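PDB 2AZ4: hypothetical protein EF2904 from Enterococcus faecalis, which binds two zinc ions in a metallo-beta-lactamase fold; its function is unproven, but it may bind RNA and act as an exonuclease. Local coordinates for residues F34-E39 and S98-Y103. Residues are numbered along the deposited sequence; the frame is centred on the assembly and turned at random.
Sequences FDFGTE and SRMINY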
loop_
_atom_site.group_PDB
_atom_site.type_symbol
_atom_site.label_atom_id
_atom_site.label_comp_id
_atom_site.label_asym_id
_atom_site.label_seq_id
_atom_site.Cartn_x
_atom_site.Cartn_y
_atom_site.Cartn_z
ATOM N N PHE A 34 -13.684 -5.089 -3.989
ATOM C CA PHE A 34 -12.476 -4.626 -3.288
ATOM C C PHE A 34 -11.379 -5.661 -3.515
ATOM O O PHE A 34 -11.665 -6.849 -3.591
ATOM C CB PHE A 34 -12.719 -4.472 -1.776
ATOM C CG PHE A 34 -13.374 -5.679 -1.131
ATOM C CD1 PHE A 34 -14.765 -5.770 -1.032
ATOM C CD2 PHE A 34 -12.597 -6.727 -0.628
ATOM C CE1 PHE A 34 -15.373 -6.873 -0.461
ATOM C CE2 PHE A 34 -13.205 -7.841 -0.030
ATOM C CZ PHE A 34 -14.582 -7.920 0.043
ATOM N N ASP A 35 -10.127 -5.236 -3.669
ATOM C CA ASP A 35 -9.763 -3.857 -3.987
ATOM C C ASP A 35 -9.835 -3.695 -5.512
ATOM O O ASP A 35 -10.797 -4.174 -6.128
ATOM C CB ASP A 35 -8.362 -3.555 -3.418
ATOM C CG ASP A 35 -8.355 -3.525 -1.891
ATOM O OD1 ASP A 35 -9.314 -2.959 -1.306
ATOM O OD2 ASP A 35 -7.392 -4.027 -1.261
ATOM N N PHE A 36 -8.852 -3.027 -6.123
ATOM C CA PHE A 36 -8.905 -2.729 -7.562
ATOM C C PHE A 36 -7.509 -2.488 -8.187
ATOM O O PHE A 36 -7.291 -1.487 -8.864
ATOM C CB PHE A 36 -9.825 -1.517 -7.819
ATOM C CG PHE A 36 -10.675 -1.665 -9.046
ATOM C CD1 PHE A 36 -11.719 -2.592 -9.068
ATOM C CD2 PHE A 36 -10.429 -0.910 -10.173
ATOM C CE1 PHE A 36 -12.511 -2.751 -10.196
ATOM C CE2 PHE A 36 -11.223 -1.058 -11.326
ATOM C CZ PHE A 36 -12.257 -1.983 -11.338
ATOM N N GLY A 37 -6.570 -3.394 -7.911
ATOM C CA GLY A 37 -5.265 -3.372 -8.534
ATOM C C GLY A 37 -5.229 -4.441 -9.597
ATOM O O GLY A 37 -6.251 -5.074 -9.889
ATOM N N THR A 38 -4.070 -4.630 -10.197
ATOM C CA THR A 38 -3.883 -5.689 -11.177
ATOM C C THR A 38 -2.976 -6.726 -10.567
ATOM O O THR A 38 -2.239 -6.428 -9.620
ATOM C CB THR A 38 -3.260 -5.164 -12.522
ATOM O OG1 THR A 38 -1.873 -4.859 -12.332
ATOM C CG2 THR A 38 -3.981 -3.926 -13.006
ATOM N N GLU A 39 -3.026 -7.952 -11.086
ATOM C CA GLU A 39 -1.975 -8.926 -10.756
ATOM C C GLU A 39 -0.682 -8.513 -11.451
ATOM O O GLU A 39 -0.720 -7.748 -12.433
ATOM C CB GLU A 39 -2.386 -10.347 -11.156
ATOM C CG GLU A 39 -3.618 -10.852 -10.403
ATOM C CD GLU A 39 -3.951 -12.326 -10.695
ATOM O OE1 GLU A 39 -3.081 -13.035 -11.248
ATOM O OE2 GLU A 39 -5.095 -12.770 -10.403
ATOM N N SER A 98 -4.434 -0.666 -5.932
ATOM C CA SER A 98 -5.052 0.551 -6.541
ATOM C C SER A 98 -4.837 0.731 -8.059
ATOM O O SER A 98 -5.498 1.571 -8.710
ATOM C CB SER A 98 -4.528 1.805 -5.813
ATOM O OG SER A 98 -3.102 1.940 -5.979
ATOM N N ARG A 99 -3.922 -0.066 -8.617
ATOM C CA ARG A 99 -3.324 0.242 -9.919
ATOM C C ARG A 99 -4.332 0.558 -11.027
ATOM O O ARG A 99 -4.054 1.387 -11.887
ATOM C CB ARG A 99 -2.401 -0.880 -10.371
ATOM C CG ARG A 99 -1.526 -0.512 -11.530
ATOM C CD ARG A 99 -0.531 -1.596 -11.892
ATOM N NE ARG A 99 0.077 -1.107 -13.107
ATOM C CZ ARG A 99 0.034 -1.690 -14.291
ATOM N NH1 ARG A 99 -0.494 -2.902 -14.473
ATOM N NH2 ARG A 99 0.603 -1.052 -15.286
ATOM N N MET A 100 -5.483 -0.103 -11.035
ATOM C CA MET A 100 -6.415 0.109 -12.136
ATOM C C MET A 100 -7.640 0.963 -11.837
ATOM O O MET A 100 -8.606 0.915 -12.609
ATOM C CB MET A 100 -6.818 -1.227 -12.821
ATOM C CG MET A 100 -7.771 -2.136 -12.040
ATOM S SD MET A 100 -8.497 -3.474 -13.045
ATOM C CE MET A 100 -9.441 -4.311 -11.763
ATOM N N ILE A 101 -7.627 1.763 -10.760
ATOM C CA ILE A 101 -8.859 2.500 -10.416
ATOM C C ILE A 101 -9.351 3.404 -11.576
ATOM O O ILE A 101 -10.553 3.643 -11.706
ATOM C CB ILE A 101 -8.784 3.307 -9.092
ATOM C CG1 ILE A 101 -7.622 4.326 -9.128
ATOM C CG2 ILE A 101 -8.717 2.346 -7.871
ATOM C CD1 ILE A 101 -7.790 5.404 -8.096
ATOM N N ASN A 102 -8.439 3.864 -12.440
ATOM C CA ASN A 102 -8.871 4.736 -13.543
ATOM C C ASN A 102 -9.714 4.007 -14.582
ATOM O O ASN A 102 -10.391 4.646 -15.397
ATOM C CB ASN A 102 -7.706 5.425 -14.238
ATOM C CG ASN A 102 -7.125 6.570 -13.427
ATOM O OD1 ASN A 102 -5.950 6.945 -13.609
ATOM N ND2 ASN A 102 -7.931 7.163 -12.582
ATOM N N TYR A 103 -9.681 2.676 -14.542
ATOM C CA TYR A 103 -10.549 1.879 -15.425
ATOM C C TYR A 103 -11.941 1.628 -14.840
ATOM O O TYR A 103 -12.832 1.098 -15.520
ATOM C CB TYR A 103 -9.884 0.542 -15.770
ATOM C CG TYR A 103 -8.789 0.629 -16.812
ATOM C CD1 TYR A 103 -8.496 1.832 -17.483
ATOM C CD2 TYR A 103 -8.041 -0.505 -17.132
ATOM C CE1 TYR A 103 -7.472 1.884 -18.459
ATOM C CE2 TYR A 103 -7.045 -0.467 -18.094
ATOM C CZ TYR A 103 -6.758 0.717 -18.750
ATOM O OH TYR A 103 -5.748 0.707 -19.703
#
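The loop after strand 30-34 meets a type I beta turn, Ser-98 to Ile-101, and the nearest pair of CA atoms across the contact is that of Gly-37 and Arg-99, 4.3 Å apart. Met-100 N donates to Phe-36 O at 3.1 Å, in the carbonyl plane. Met-100 CG starts in the crowded position between backbone N and carbonyl carbon (chi1 73°), and the chain then runs extended. This lays the thioether over one face of the Phe-36 ring, with Met-100 CE 3.6 Å from the centroid and almost on the ring normal, a CH-pi contact. Met-100 SD, 4.4 Å from the Phe-36 centroid, adds a Met-aromatic contact. Ile-101 CG2 packs on Phe-36 CB at 4.0 Å. The turn starts at the last residue of helix 95-98, in the metallo-beta-lactamase fold, where Asp-96 and His-97 bind zinc. Asp-35 OD2 accepts a hydrogen bond from His-97 ND1, so the loop 34-39 supplies a second-shell partner for that ligand. Farther along, extended Arg-99 reaches Thr-38: NH1 donates to OG1 at 3.2 Å, nearly straight (167°) and in the guanidinium plane. Thr-38 OG1 itself donates to Glu-39 O, from above the carbonyl plane. Arg-99 NH2 forms a salt bridge with Asp-49. Gly-37 O is buried here without a hydrogen-bond partner.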